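Local coordinates for CRISPR-associated endoribonuclease Cas2 (Streptococcus pyogenes serotype M1, PDB 4QR2), which probably acts as a metal-dependent nuclease in CRISPR adaptive immunity, as a homodimer that joins a Cas1 homodimer in a heterotetramer, at residues V3-D8 against D64-Y69; R21-L26 against T56-E61. All blocks are in the same frame, centred on the assembly; numbering follows the deposited sequence.

Contact 1 (V3-D8 against D64-Y69)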
ATOM      1  N   VAL A   3     -10.335  -2.972  -6.227  1.00 23.51           N
ATOM      2  CA  VAL A   3      -9.080  -3.640  -5.994  1.00 23.69           C
ATOM      3  C   VAL A   3      -8.057  -2.592  -5.599  1.00 24.80           C
ATOM      4  O   VAL A   3      -7.803  -1.623  -6.351  1.00 24.13           O
ATOM      5  CB  VAL A   3      -8.544  -4.316  -7.250  1.00 25.47           C
ATOM      6  CG1 VAL A   3      -7.151  -4.904  -6.998  1.00 26.57           C
ATOM      7  CG2 VAL A   3      -9.527  -5.421  -7.748  1.00 30.72           C
ATOM      8  N   LEU A   4      -7.494  -2.777  -4.426  1.00 22.41           N
ATOM      9  CA  LEU A   4      -6.322  -1.973  -4.008  1.00 21.39           C
ATOM     10  C   LEU A   4      -5.018  -2.564  -4.512  1.00 21.23           C
ATOM     11  O   LEU A   4      -4.698  -3.729  -4.245  1.00 20.85           O
ATOM     12  CB  LEU A   4      -6.283  -1.893  -2.482  1.00 20.96           C
ATOM     13  CG  LEU A   4      -5.249  -0.978  -1.875  1.00 22.09           C
ATOM     14  CD1 LEU A   4      -5.615   0.440  -2.151  1.00 23.46           C
ATOM     15  CD2 LEU A   4      -5.051  -1.209  -0.396  1.00 25.58           C
ATOM     16  N   VAL A   5      -4.248  -1.761  -5.219  1.00 19.56           N
ATOM     17  CA  VAL A   5      -2.998  -2.207  -5.795  1.00 19.97           C
ATOM     18  C   VAL A   5      -1.866  -1.536  -5.015  1.00 20.63           C
ATOM     19  O   VAL A   5      -1.784  -0.280  -4.999  1.00 19.28           O
ATOM     20  CB  VAL A   5      -2.874  -1.799  -7.290  1.00 20.47           C
ATOM     21  CG1 VAL A   5      -1.581  -2.315  -7.908  1.00 20.16           C
ATOM     22  CG2 VAL A   5      -4.018  -2.340  -8.142  1.00 21.70           C
ATOM     23  N   THR A   6      -0.946  -2.346  -4.459  1.00 19.54           N
ATOM     24  CA  THR A   6       0.210  -1.841  -3.824  1.00 20.03           C
ATOM     25  C   THR A   6       1.480  -2.350  -4.501  1.00 20.50           C
ATOM     26  O   THR A   6       1.715  -3.536  -4.648  1.00 20.91           O
ATOM     27  CB  THR A   6       0.177  -2.091  -2.263  1.00 19.75           C
ATOM     28  OG1 THR A   6       0.274  -3.519  -2.038  1.00 20.13           O
ATOM     29  CG2 THR A   6      -1.120  -1.657  -1.590  1.00 21.16           C
ATOM     30  N   TYR A   7       2.281  -1.387  -5.000  1.00 20.84           N
ATOM     31  CA  TYR A   7       3.455  -1.666  -5.777  1.00 19.72           C
ATOM     32  C   TYR A   7       4.702  -1.320  -5.008  1.00 20.87           C
ATOM     33  O   TYR A   7       4.888  -0.186  -4.580  1.00 20.90           O
ATOM     34  CB  TYR A   7       3.438  -0.870  -7.118  1.00 21.08           C
ATOM     35  CG  TYR A   7       4.608  -1.148  -8.061  1.00 19.79           C
ATOM     36  CD1 TYR A   7       5.178  -2.385  -8.160  1.00 18.94           C
ATOM     37  CD2 TYR A   7       5.104  -0.150  -8.858  1.00 20.40           C
ATOM     38  CE1 TYR A   7       6.157  -2.653  -9.065  1.00 20.90           C
ATOM     39  CE2 TYR A   7       6.104  -0.380  -9.759  1.00 22.69           C
ATOM     40  CZ  TYR A   7       6.670  -1.600  -9.869  1.00 23.02           C
ATOM     41  OH  TYR A   7       7.678  -1.824 -10.776  1.00 23.22           O
ATOM     42  N   ASP A   8       5.566  -2.318  -4.785  1.00 18.70           N
ATOM     43  CA  ASP A   8       6.844  -2.144  -4.098  1.00 19.70           C
ATOM     44  C   ASP A   8       7.961  -2.190  -5.141  1.00 19.84           C
ATOM     45  O   ASP A   8       8.231  -3.232  -5.751  1.00 22.03           O
ATOM     46  CB  ASP A   8       7.044  -3.315  -3.156  1.00 20.17           C
ATOM     47  CG  ASP A   8       8.240  -3.163  -2.199  1.00 23.81           C
ATOM     48  OD1 ASP A   8       9.008  -2.245  -2.308  1.00 26.63           O
ATOM     49  OD2 ASP A   8       8.381  -4.066  -1.296  1.00 24.90           O
ATOM     50  N   ASP A  64      10.757  -6.499  -7.647  1.00 24.58           N
ATOM     51  CA  ASP A  64       9.557  -5.731  -7.307  1.00 24.02           C
ATOM     52  C   ASP A  64       8.468  -6.706  -6.881  1.00 19.84           C
ATOM     53  O   ASP A  64       8.483  -7.876  -7.237  1.00 22.64           O
ATOM     54  CB  ASP A  64       8.979  -5.014  -8.557  1.00 24.13           C
ATOM     55  CG  ASP A  64       9.986  -4.097  -9.298  1.00 25.56           C
ATOM     56  OD1 ASP A  64      11.173  -3.926  -8.873  1.00 25.02           O
ATOM     57  OD2 ASP A  64       9.572  -3.608 -10.371  1.00 24.36           O
ATOM     58  N   SER A  65       7.428  -6.201  -6.235  1.00 22.25           N
ATOM     59  CA  SER A  65       6.181  -6.963  -6.099  1.00 20.52           C
ATOM     60  C   SER A  65       4.935  -6.100  -6.195  1.00 20.92           C
ATOM     61  O   SER A  65       5.013  -4.909  -5.932  1.00 20.38           O
ATOM     62  CB  SER A  65       6.122  -7.741  -4.794  1.00 21.85           C
ATOM     63  OG  SER A  65       6.052  -6.867  -3.719  1.00 21.85           O
ATOM     64  N   ILE A  66       3.792  -6.749  -6.488  1.00 20.33           N
ATOM     65  CA  ILE A  66       2.495  -6.107  -6.488  1.00 20.65           C
ATOM     66  C   ILE A  66       1.567  -7.013  -5.687  1.00 21.80           C
ATOM     67  O   ILE A  66       1.557  -8.240  -5.892  1.00 22.81           O
ATOM     68  CB  ILE A  66       1.933  -5.905  -7.928  1.00 22.66           C
ATOM     69  CG1 ILE A  66       2.799  -4.834  -8.624  1.00 26.12           C
ATOM     70  CG2 ILE A  66       0.443  -5.530  -7.843  1.00 25.00           C
ATOM     71  CD1 ILE A  66       2.239  -4.290  -9.894  1.00 33.72           C
ATOM     72  N   ARG A  67       0.783  -6.382  -4.814  1.00 21.10           N
ATOM     73  CA  ARG A  67      -0.254  -7.028  -4.089  1.00 20.98           C
ATOM     74  C   ARG A  67      -1.559  -6.407  -4.482  1.00 21.99           C
ATOM     75  O   ARG A  67      -1.645  -5.184  -4.699  1.00 20.90           O
ATOM     76  CB  ARG A  67      -0.011  -6.941  -2.529  1.00 19.52           C
ATOM     77  CG  ARG A  67       1.184  -7.745  -2.137  1.00 22.18           C
ATOM     78  CD  ARG A  67       1.545  -7.572  -0.668  1.00 23.80           C
ATOM     79  NE  ARG A  67       0.627  -8.291   0.196  1.00 23.71           N
ATOM     80  CZ  ARG A  67       0.768  -9.572   0.504  1.00 26.61           C
ATOM     81  NH1 ARG A  67       1.719 -10.290  -0.102  1.00 30.62           N
ATOM     82  NH2 ARG A  67      -0.068 -10.138   1.314  1.00 27.53           N
ATOM     83  N   PHE A  68      -2.572  -7.250  -4.543  1.00 20.65           N
ATOM     84  CA  PHE A  68      -3.948  -6.826  -4.850  1.00 21.76           C
ATOM     85  C   PHE A  68      -4.850  -7.195  -3.704  1.00 22.81           C
ATOM     86  O   PHE A  68      -4.963  -8.407  -3.360  1.00 22.57           O
ATOM     87  CB  PHE A  68      -4.468  -7.569  -6.091  1.00 23.93           C
ATOM     88  CG  PHE A  68      -3.640  -7.391  -7.316  1.00 23.47           C
ATOM     89  CD1 PHE A  68      -3.617  -6.207  -7.945  1.00 21.96           C
ATOM     90  CD2 PHE A  68      -2.870  -8.440  -7.814  1.00 26.25           C
ATOM     91  CE1 PHE A  68      -2.875  -6.004  -9.135  1.00 24.37           C
ATOM     92  CE2 PHE A  68      -2.095  -8.272  -8.976  1.00 27.22           C
ATOM     93  CZ  PHE A  68      -2.077  -7.026  -9.617  1.00 26.65           C
ATOM     94  N   TYR A  69      -5.529  -6.204  -3.124  1.00 23.11           N
ATOM     95  CA  TYR A  69      -6.478  -6.469  -2.050  1.00 22.32           C
ATOM     96  C   TYR A  69      -7.852  -6.204  -2.563  1.00 24.41           C
ATOM     97  O   TYR A  69      -8.154  -5.124  -3.032  1.00 22.37           O
ATOM     98  CB  TYR A  69      -6.205  -5.553  -0.825  1.00 23.19           C
ATOM     99  CG  TYR A  69      -4.834  -5.786  -0.195  1.00 22.24           C
ATOM    100  CD1 TYR A  69      -3.719  -5.207  -0.674  1.00 22.24           C
ATOM    101  CD2 TYR A  69      -4.740  -6.588   0.914  1.00 24.86           C
ATOM    102  CE1 TYR A  69      -2.504  -5.480  -0.105  1.00 21.62           C
ATOM    103  CE2 TYR A  69      -3.566  -6.821   1.539  1.00 24.47           C
ATOM    104  CZ  TYR A  69      -2.443  -6.280   1.049  1.00 23.69           C
ATOM    105  OH  TYR A  69      -1.232  -6.553   1.623  1.00 23.16           O
TER
HETATM  106  O   HOH W   1       8.186  -6.527  -2.313  1.00 27.56           O
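D64 OD2 is gripped by three groups: the hydroxyl of Y7, the backbone N of D60 and the guanidinium of R19, which makes a salt bridge to it. Y7 OH donates to D64 OD2 over 2.6 Å. It meets the oxygen from above the carboxylate plane, 44° out of it, and the phenol ring is turned 71° from that plane. Y7 CG stands anti to the backbone N (chi1 -177°), and the ring leans across to the other strand. Its CD1 lies 3.4 Å from I66 CG1, and S65 O sits at the ring edge.

The backbones form an antiparallel ladder. L4-Y69, T6-R67 and D8-S65 are hydrogen-bonded pairs; V5-F68 and Y7-I66 are non-hydrogen-bonded pairs. T6 N reaches R67 O at 2.9 Å, nearly straight.

The face with V5, Y7, I66 and F68 is mainly apolar apart from the Y7 hydroxyl. V5 CG2 touches F68 CD1 at 3.9 Å, at the ring edge, while I66 CG2 lies over one face of that ring, toward its rim. The other face is more polar. R67 bends at chi3, and its NE donates in the guanidinium plane to Y69 OH at 2.9 Å. E40 of the second subunit takes both R67 NH2 and Y69 OH. A water bridges S65 OG and D8 OD2, at 2.7 Å from the latter. S65 OG also bonds Q35 NE2 of the second subunit. D8, the predicted catalytic magnesium ligand, also accepts from N36 N of that subunit.

This is the pairing of strands 2-8 and 65-71 of the ferredoxin-like sheet. Strand 38-42 flanks 2-8 on its other edge. Helices 14-27 and 45-58 pack on the mainly apolar face, and 65-71 continues the sheet into the second subunit.

Contact 2 (R21-L26 against T56-E61)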
ATOM      1  N   ARG A  21       6.465   4.887 -13.004  1.00 24.70           N
ATOM      2  CA  ARG A  21       5.679   5.771 -13.907  1.00 25.43           C
ATOM      3  C   ARG A  21       4.787   4.951 -14.818  1.00 26.39           C
ATOM      4  O   ARG A  21       3.643   5.307 -15.073  1.00 25.92           O
ATOM      5  CB  ARG A  21       6.619   6.605 -14.779  1.00 28.57           C
ATOM      6  CG  ARG A  21       7.363   7.744 -14.045  1.00 31.91           C
ATOM      7  CD  ARG A  21       7.942   8.813 -15.051  1.00 35.42           C
ATOM      8  NE  ARG A  21       9.004   8.261 -15.890  1.00 42.53           N
ATOM      9  CZ  ARG A  21      10.293   8.046 -15.536  1.00 35.38           C
ATOM     10  NH1 ARG A  21      11.091   7.508 -16.414  1.00 44.45           N
ATOM     11  NH2 ARG A  21      10.763   8.319 -14.370  1.00 36.46           N
ATOM     12  N   HIS A  22       5.296   3.807 -15.298  1.00 26.00           N
ATOM     13  CA  HIS A  22       4.505   2.971 -16.217  1.00 25.36           C
ATOM     14  C   HIS A  22       3.402   2.235 -15.496  1.00 23.36           C
ATOM     15  O   HIS A  22       2.280   2.110 -16.076  1.00 24.22           O
ATOM     16  CB  HIS A  22       5.418   1.947 -16.883  1.00 25.88           C
ATOM     17  CG  HIS A  22       6.384   2.526 -17.861  1.00 34.63           C
ATOM     18  ND1 HIS A  22       7.451   1.802 -18.350  1.00 42.23           N
ATOM     19  CD2 HIS A  22       6.545   3.788 -18.326  1.00 41.24           C
ATOM     20  CE1 HIS A  22       8.173   2.571 -19.148  1.00 45.54           C
ATOM     21  NE2 HIS A  22       7.637   3.782 -19.166  1.00 43.79           N
ATOM     22  N   VAL A  23       3.705   1.719 -14.283  1.00 20.37           N
ATOM     23  CA  VAL A  23       2.649   1.170 -13.384  1.00 21.64           C
ATOM     24  C   VAL A  23       1.528   2.163 -13.137  1.00 23.19           C
ATOM     25  O   VAL A  23       0.319   1.877 -13.313  1.00 22.28           O
ATOM     26  CB  VAL A  23       3.232   0.586 -12.094  1.00 20.53           C
ATOM     27  CG1 VAL A  23       2.145   0.240 -11.107  1.00 23.04           C
ATOM     28  CG2 VAL A  23       4.018  -0.707 -12.442  1.00 21.68           C
ATOM     29  N   ALA A  24       1.909   3.378 -12.812  1.00 22.80           N
ATOM     30  CA  ALA A  24       0.893   4.405 -12.484  1.00 26.11           C
ATOM     31  C   ALA A  24       0.086   4.733 -13.688  1.00 28.39           C
ATOM     32  O   ALA A  24      -1.122   4.888 -13.550  1.00 27.17           O
ATOM     33  CB  ALA A  24       1.579   5.693 -11.962  1.00 25.01           C
ATOM     34  N   LYS A  25       0.736   4.870 -14.857  1.00 24.74           N
ATOM     35  CA  LYS A  25       0.038   5.224 -16.071  1.00 28.36           C
ATOM     36  C   LYS A  25      -1.055   4.197 -16.391  1.00 25.32           C
ATOM     37  O   LYS A  25      -2.217   4.536 -16.804  1.00 26.86           O
ATOM     38  CB  LYS A  25       1.010   5.358 -17.226  1.00 31.77           C
ATOM     39  CG  LYS A  25       0.409   5.935 -18.479  1.00 37.68           C
ATOM     40  CD  LYS A  25       1.481   6.046 -19.542  1.00 43.12           C
ATOM     41  CE  LYS A  25       0.949   6.704 -20.816  1.00 51.78           C
ATOM     42  NZ  LYS A  25      -0.057   5.935 -21.586  1.00 53.95           N
ATOM     43  N   LEU A  26      -0.733   2.949 -16.153  1.00 25.85           N
ATOM     44  CA  LEU A  26      -1.689   1.872 -16.358  1.00 25.75           C
ATOM     45  C   LEU A  26      -2.817   1.913 -15.354  1.00 25.54           C
ATOM     46  O   LEU A  26      -3.986   1.838 -15.781  1.00 27.15           O
ATOM     47  CB  LEU A  26      -0.971   0.520 -16.333  1.00 26.39           C
ATOM     48  CG  LEU A  26      -1.844  -0.751 -16.280  1.00 28.55           C
ATOM     49  CD1 LEU A  26      -2.693  -0.810 -17.460  1.00 33.76           C
ATOM     50  CD2 LEU A  26      -0.963  -1.988 -16.329  1.00 30.94           C
ATOM     51  N   THR A  56       2.488  -7.493 -15.374  1.00 26.61           N
ATOM     52  CA  THR A  56       3.573  -8.488 -15.443  1.00 28.46           C
ATOM     53  C   THR A  56       4.646  -8.151 -16.466  1.00 30.65           C
ATOM     54  O   THR A  56       5.829  -8.421 -16.231  1.00 31.41           O
ATOM     55  CB  THR A  56       2.996  -9.876 -15.753  1.00 34.74           C
ATOM     56  OG1 THR A  56       2.188 -10.286 -14.653  1.00 30.33           O
ATOM     57  CG2 THR A  56       4.101 -10.855 -15.922  1.00 38.50           C
ATOM     58  N   GLN A  57       4.241  -7.530 -17.560  1.00 29.55           N
ATOM     59  CA  GLN A  57       5.187  -7.075 -18.573  1.00 34.29           C
ATOM     60  C   GLN A  57       5.958  -5.806 -18.133  1.00 31.73           C
ATOM     61  O   GLN A  57       6.985  -5.485 -18.691  1.00 34.68           O
ATOM     62  CB  GLN A  57       4.448  -6.825 -19.852  1.00 38.19           C
ATOM     63  CG  GLN A  57       3.774  -8.090 -20.429  1.00 43.14           C
ATOM     64  CD  GLN A  57       4.772  -9.207 -20.623  1.00 49.06           C
ATOM     65  OE1 GLN A  57       4.819 -10.197 -19.867  1.00 49.43           O
ATOM     66  NE2 GLN A  57       5.643  -9.019 -21.610  1.00 56.34           N
ATOM     67  N   ILE A  58       5.462  -5.049 -17.198  1.00 25.62           N
ATOM     68  CA  ILE A  58       6.161  -3.812 -16.732  1.00 27.83           C
ATOM     69  C   ILE A  58       7.138  -4.027 -15.561  1.00 27.79           C
ATOM     70  O   ILE A  58       8.226  -3.437 -15.534  1.00 26.75           O
ATOM     71  CB  ILE A  58       5.147  -2.738 -16.295  1.00 28.04           C
ATOM     72  CG1 ILE A  58       4.346  -2.283 -17.528  1.00 30.21           C
ATOM     73  CG2 ILE A  58       5.872  -1.613 -15.491  1.00 29.55           C
ATOM     74  CD1 ILE A  58       3.006  -1.665 -17.272  1.00 31.92           C
ATOM     75  N   ILE A  59       6.699  -4.768 -14.532  1.00 23.20           N
ATOM     76  CA  ILE A  59       7.513  -4.871 -13.316  1.00 23.98           C
ATOM     77  C   ILE A  59       8.685  -5.771 -13.526  1.00 25.75           C
ATOM     78  O   ILE A  59       8.741  -6.529 -14.510  1.00 27.37           O
ATOM     79  CB  ILE A  59       6.714  -5.330 -12.098  1.00 21.82           C
ATOM     80  CG1 ILE A  59       6.315  -6.803 -12.198  1.00 27.36           C
ATOM     81  CG2 ILE A  59       5.446  -4.438 -11.962  1.00 22.78           C
ATOM     82  CD1 ILE A  59       5.763  -7.262 -10.876  1.00 30.49           C
ATOM     83  N   ASP A  60       9.674  -5.585 -12.679  1.00 25.26           N
ATOM     84  CA  ASP A  60      10.803  -6.540 -12.618  1.00 25.98           C
ATOM     85  C   ASP A  60      10.443  -7.528 -11.520  1.00 25.57           C
ATOM     86  O   ASP A  60      10.408  -7.180 -10.330  1.00 25.99           O
ATOM     87  CB  ASP A  60      12.108  -5.835 -12.305  1.00 28.43           C
ATOM     88  CG  ASP A  60      13.309  -6.796 -12.318  1.00 33.84           C
ATOM     89  OD1 ASP A  60      13.120  -8.024 -12.202  1.00 36.36           O
ATOM     90  OD2 ASP A  60      14.455  -6.329 -12.479  1.00 37.28           O
ATOM     91  N   GLU A  61      10.041  -8.731 -11.920  1.00 29.67           N
ATOM     92  CA  GLU A  61       9.562  -9.714 -10.924  1.00 33.59           C
ATOM     93  C   GLU A  61      10.619 -10.220  -9.923  1.00 33.60           C
ATOM     94  O   GLU A  61      10.260 -10.691  -8.841  1.00 36.31           O
ATOM     95  CB  GLU A  61       8.843 -10.865 -11.673  1.00 41.58           C
ATOM     96  CG  GLU A  61       7.456 -10.426 -12.172  1.00 52.05           C
ATOM     97  CD  GLU A  61       7.137 -10.804 -13.632  1.00 60.22           C
ATOM     98  OE1 GLU A  61       7.015  -9.878 -14.486  1.00 51.63           O
ATOM     99  OE2 GLU A  61       6.988 -12.018 -13.918  1.00 63.67           O
TER
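H22 opens the contact with its CB, which lies 3.8 Å from I58 CG2. Here the two helices of the ferredoxin-like fold meet: 14-27 comes from the first half of the fold, and 45-58 from the second. The touch is made by the 56-61 segment, where 45-58 runs out. The H22 ring itself leads away from this junction, and the residue is exposed.

V23 comes next and is buried. Its CG2 stands anti to the carbonyl carbon, which puts this methyl rather than CG1 against the other segment. It serves two partners. It meets I58 CG2 at 3.7 Å and I59 CG2 at 4.0 Å, so one methyl touches two successive residues. V23 also packs on L55 of helix 45-58, and on Y7 and F39 of the sheet below.

One helical turn beyond H22 comes L26, whose N donates to H22 O over 3.1 Å. L26 CG is anti to the backbone N (chi1 169°), and the side chain extends toward the other segment. L26 also packs on R54 and L55.

I58 points at helix 14-27 and lies against H22, V23 and L26. Its two branches divide the work: CG2 reaches H22 and V23, while CD1 reaches L26. I59 presents only its CG2 methyl to V23. The rest of its side chain leads away, and I59 packs on L82 of the second subunit. The contact is thus small and apolar, made mostly by methyl groups of V23, L26, I58 and I59, with the CB of H22 beside them.

At the L26 end, CD1 of I58 lies 4.1 Å from L26 CD2 and 4.0 Å from the carbonyl oxygen of H22.

How the contacts relate
From the N terminus, strand 2-8 supplies the first half of contact 1 and leads into helix 14-27, the first half of contact 2. The chain then makes strands 31-35 and 38-42 and enters helix 45-58. Segment 56-61 closes the inner loop at contact 2. Soon after, strand 65-71 closes the outer loop at contact 1, so the two loops nest without crossing. Contact 1 joins two strands within the sheet; contact 2 joins the two helices lying on it. Their centres are about 11 Å apart. They meet chiefly around Y7, where CE2 lies 3.4 Å from V23 CG2 and CE1 lies 3.5 Å from I59 CG2. I66 also packs on I59.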